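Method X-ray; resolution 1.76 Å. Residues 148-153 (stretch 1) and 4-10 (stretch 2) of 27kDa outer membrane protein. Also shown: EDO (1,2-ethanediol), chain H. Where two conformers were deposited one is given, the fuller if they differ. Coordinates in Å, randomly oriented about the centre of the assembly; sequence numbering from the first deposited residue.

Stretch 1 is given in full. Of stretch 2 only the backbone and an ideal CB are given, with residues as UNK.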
# COMPACT_ATOMS: atom_id res chain seq x y z
N PHE A 148 1.20 -9.24 4.08
CA PHE A 148 -0.19 -9.16 3.65
C PHE A 148 -1.14 -9.70 4.72
O PHE A 148 -0.81 -10.58 5.52
CB PHE A 148 -0.42 -9.99 2.37
CG PHE A 148 0.35 -9.49 1.18
CD1 PHE A 148 -0.23 -8.56 0.31
CD2 PHE A 148 1.62 -9.98 0.89
CE1 PHE A 148 0.48 -8.10 -0.84
CE2 PHE A 148 2.33 -9.52 -0.23
CZ PHE A 148 1.76 -8.56 -1.09
N VAL A 149 -2.37 -9.18 4.69
CA VAL A 149 -3.50 -9.79 5.41
C VAL A 149 -4.49 -10.13 4.32
O VAL A 149 -4.72 -9.33 3.41
CB VAL A 149 -4.19 -8.76 6.37
CG1 VAL A 149 -5.39 -9.39 7.08
CG2 VAL A 149 -3.19 -8.19 7.39
N VAL A 150 -5.06 -11.33 4.39
CA VAL A 150 -6.12 -11.71 3.45
C VAL A 150 -7.28 -12.17 4.33
O VAL A 150 -7.29 -13.32 4.81
CB VAL A 150 -5.71 -12.86 2.48
CG1 VAL A 150 -6.89 -13.17 1.49
CG2 VAL A 150 -4.40 -12.49 1.74
N GLU A 151 -8.24 -11.26 4.55
CA GLU A 151 -9.37 -11.48 5.48
C GLU A 151 -8.79 -11.89 6.84
O GLU A 151 -8.07 -11.11 7.43
CB GLU A 151 -10.39 -12.51 4.98
CG GLU A 151 -11.45 -12.01 4.04
CD GLU A 151 -12.25 -10.81 4.55
OE1 GLU A 151 -13.07 -10.97 5.47
OE2 GLU A 151 -12.11 -9.74 3.97
N ASP A 152 -9.09 -13.10 7.31
CA ASP A 152 -8.64 -13.51 8.64
C ASP A 152 -7.22 -14.05 8.67
O ASP A 152 -6.69 -14.31 9.76
CB ASP A 152 -9.59 -14.54 9.23
CG ASP A 152 -10.94 -13.97 9.58
OD1 ASP A 152 -11.04 -12.79 9.90
OD2 ASP A 152 -11.90 -14.75 9.56
N ALA A 153 -6.63 -14.25 7.50
CA ALA A 153 -5.31 -14.89 7.39
C ALA A 153 -4.19 -13.85 7.35
O ALA A 153 -4.32 -12.79 6.73
CB ALA A 153 -5.25 -15.78 6.16
N UNK A 4 -10.51 -5.21 15.65
CA UNK A 4 -9.36 -5.57 14.84
C UNK A 4 -9.70 -5.43 13.39
O UNK A 4 -8.95 -4.84 12.63
CB UNK A 4 -8.89 -6.99 15.14
N UNK A 5 -10.87 -5.96 13.03
CA UNK A 5 -11.32 -5.91 11.65
C UNK A 5 -11.51 -4.47 11.22
O UNK A 5 -11.07 -4.09 10.16
CB UNK A 5 -12.62 -6.70 11.47
N UNK A 6 -12.13 -3.67 12.08
CA UNK A 6 -12.35 -2.26 11.80
C UNK A 6 -11.06 -1.51 11.55
O UNK A 6 -10.99 -0.73 10.60
CB UNK A 6 -13.11 -1.61 12.96
N UNK A 7 -10.04 -1.74 12.37
CA UNK A 7 -8.75 -1.06 12.18
C UNK A 7 -8.08 -1.47 10.88
O UNK A 7 -7.41 -0.66 10.25
CB UNK A 7 -7.81 -1.36 13.35
N UNK A 8 -8.24 -2.74 10.50
CA UNK A 8 -7.55 -3.24 9.32
C UNK A 8 -8.28 -2.89 8.03
O UNK A 8 -7.67 -2.52 7.03
CB UNK A 8 -7.38 -4.76 9.42
N UNK A 9 -9.60 -3.05 8.06
CA UNK A 9 -10.33 -3.02 6.81
C UNK A 9 -11.16 -1.76 6.63
O UNK A 9 -11.56 -1.46 5.48
CB UNK A 9 -11.24 -4.25 6.72
N UNK A 10 -11.45 -1.03 7.71
CA UNK A 10 -12.34 0.13 7.60
C UNK A 10 -11.76 1.48 8.05
O UNK A 10 -12.48 2.37 8.52
CB UNK A 10 -13.60 -0.15 8.42
C1 EDO H . -11.81 3.90 12.21
O1 EDO H . -11.86 4.65 13.43
C2 EDO H . -11.31 2.49 12.50
O2 EDO H . -10.34 2.11 11.51

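Stretch 1 ends a strand in a tight turn, type II' from Val150 to Ala153, closed by the pair of backbone bonds between those two residues (N to O 2.9 Å each way). The turn offers the helix of stretch 2 two things: two carboxylates, on Glu151 and Asp152, and beside them an apolar patch, the side chain of Val149. No ideal CB of stretch 2 comes within 5.5 Å of stretch 1, so any residue that makes contact must do so by reach, and small side chains would leave a gap.

Position 4 is helical and has nothing of stretch 1 near it. Many polar residues would serve. It is Asn4, whose backbone O accepts from the N of position 8 at 3.1 Å, one turn on.

Position 5 asks for more. Its CA-to-CB bond runs sideways to stretch 1, yet its CA lies 8.5 Å from the CA of Glu151, and the two carboxylates lie within reach of a long chain. Lysine or arginine would suit the charge; a planar head with several N-H groups could serve both acids at once. The residue is Arg5. Its chi1 m, chi2 t and chi3 p carry the guanidinium to the turn, where NH2 donates to Glu151 OE1 at 3.0 Å and 156°, the straightest of the three bonds. NH1 also reaches Glu151 OE1, at 3.3 Å, and donates a weak bond to Asp152 OD1 at 3.1 Å, its angle only 125°. Both acceptors lie at the edge of the guanidinium, near its plane, where its N-H groups point. These contacts make salt bridges to both acids, while Glu151 OE2 is hydrogen-bonded elsewhere in the structure.

Positions 6 and 7 are out of reach of stretch 1, and polar residues of many kinds would fit. They are Asp6, whose backbone O accepts from O2 of the ethanediol at 3.1 Å, and Ser7, whose OG is hydrogen-bonded elsewhere in the structure.

At position 8 CA-to-CB points toward stretch 1, with the Val149 methyls ahead. Leucine, isoleucine or methionine could all extend that apolar surface. Leu8 does so lightly, its CD1 4.5 Å from Val149 CG1.

Position 9 also points toward stretch 1, but a wide gap separates its CB from Val149 CG1 and Glu151 O, with the Glu151 carboxylate to one side. A long apolar or aromatic side chain would fill it, and a long basic one could also answer the carboxylate. Phe9, with chi1 m, spans it: CE1 packs on Val149 CG1 at 4.0 Å and CZ comes 3.3 Å from Glu151 O. Both neighbours meet the ring at its edge, near its plane, so the carbonyl oxygen faces the slightly positive C-H rim.

Position 10 is the first to leave helical phi/psi, at -122/30, though its N still donates to Asp6 O at 2.9 Å. Stretch 1 is out of reach, so polar residues or glycine would suit the exit. It is Asn10, which makes no contact with stretch 1.

Stretch 2, residues 4-10: NRDSLFN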
# COMPACT_ATOMS: atom_id res chain seq x y z
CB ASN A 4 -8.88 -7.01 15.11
CG ASN A 4 -7.55 -7.03 15.76
OD1 ASN A 4 -6.62 -7.71 15.30
ND2 ASN A 4 -7.41 -6.25 16.82
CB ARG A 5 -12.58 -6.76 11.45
CG ARG A 5 -12.28 -8.28 11.52
CD ARG A 5 -13.47 -9.16 11.11
NE ARG A 5 -13.92 -8.80 9.76
CZ ARG A 5 -13.54 -9.42 8.64
NH1 ARG A 5 -12.69 -10.45 8.68
NH2 ARG A 5 -14.00 -8.99 7.47
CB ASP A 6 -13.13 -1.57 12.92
CG ASP A 6 -14.62 -1.77 12.80
OD1 ASP A 6 -15.10 -2.15 11.72
OD2 ASP A 6 -15.30 -1.54 13.82
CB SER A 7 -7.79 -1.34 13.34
OG SER A 7 -8.43 -1.08 14.56
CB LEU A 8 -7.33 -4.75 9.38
CG LEU A 8 -6.17 -5.15 10.30
CD1 LEU A 8 -6.21 -6.65 10.50
CD2 LEU A 8 -4.84 -4.71 9.69
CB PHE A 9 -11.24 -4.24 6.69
CG PHE A 9 -10.52 -5.59 6.79
CD1 PHE A 9 -9.23 -5.76 6.31
CD2 PHE A 9 -11.18 -6.69 7.33
CE1 PHE A 9 -8.59 -7.01 6.40
CE2 PHE A 9 -10.54 -7.95 7.42
CZ PHE A 9 -9.25 -8.09 6.97
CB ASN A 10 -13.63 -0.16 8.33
CG ASN A 10 -14.39 -1.34 7.73
OD1 ASN A 10 -14.81 -2.23 8.45
ND2 ASN A 10 -14.57 -1.33 6.41
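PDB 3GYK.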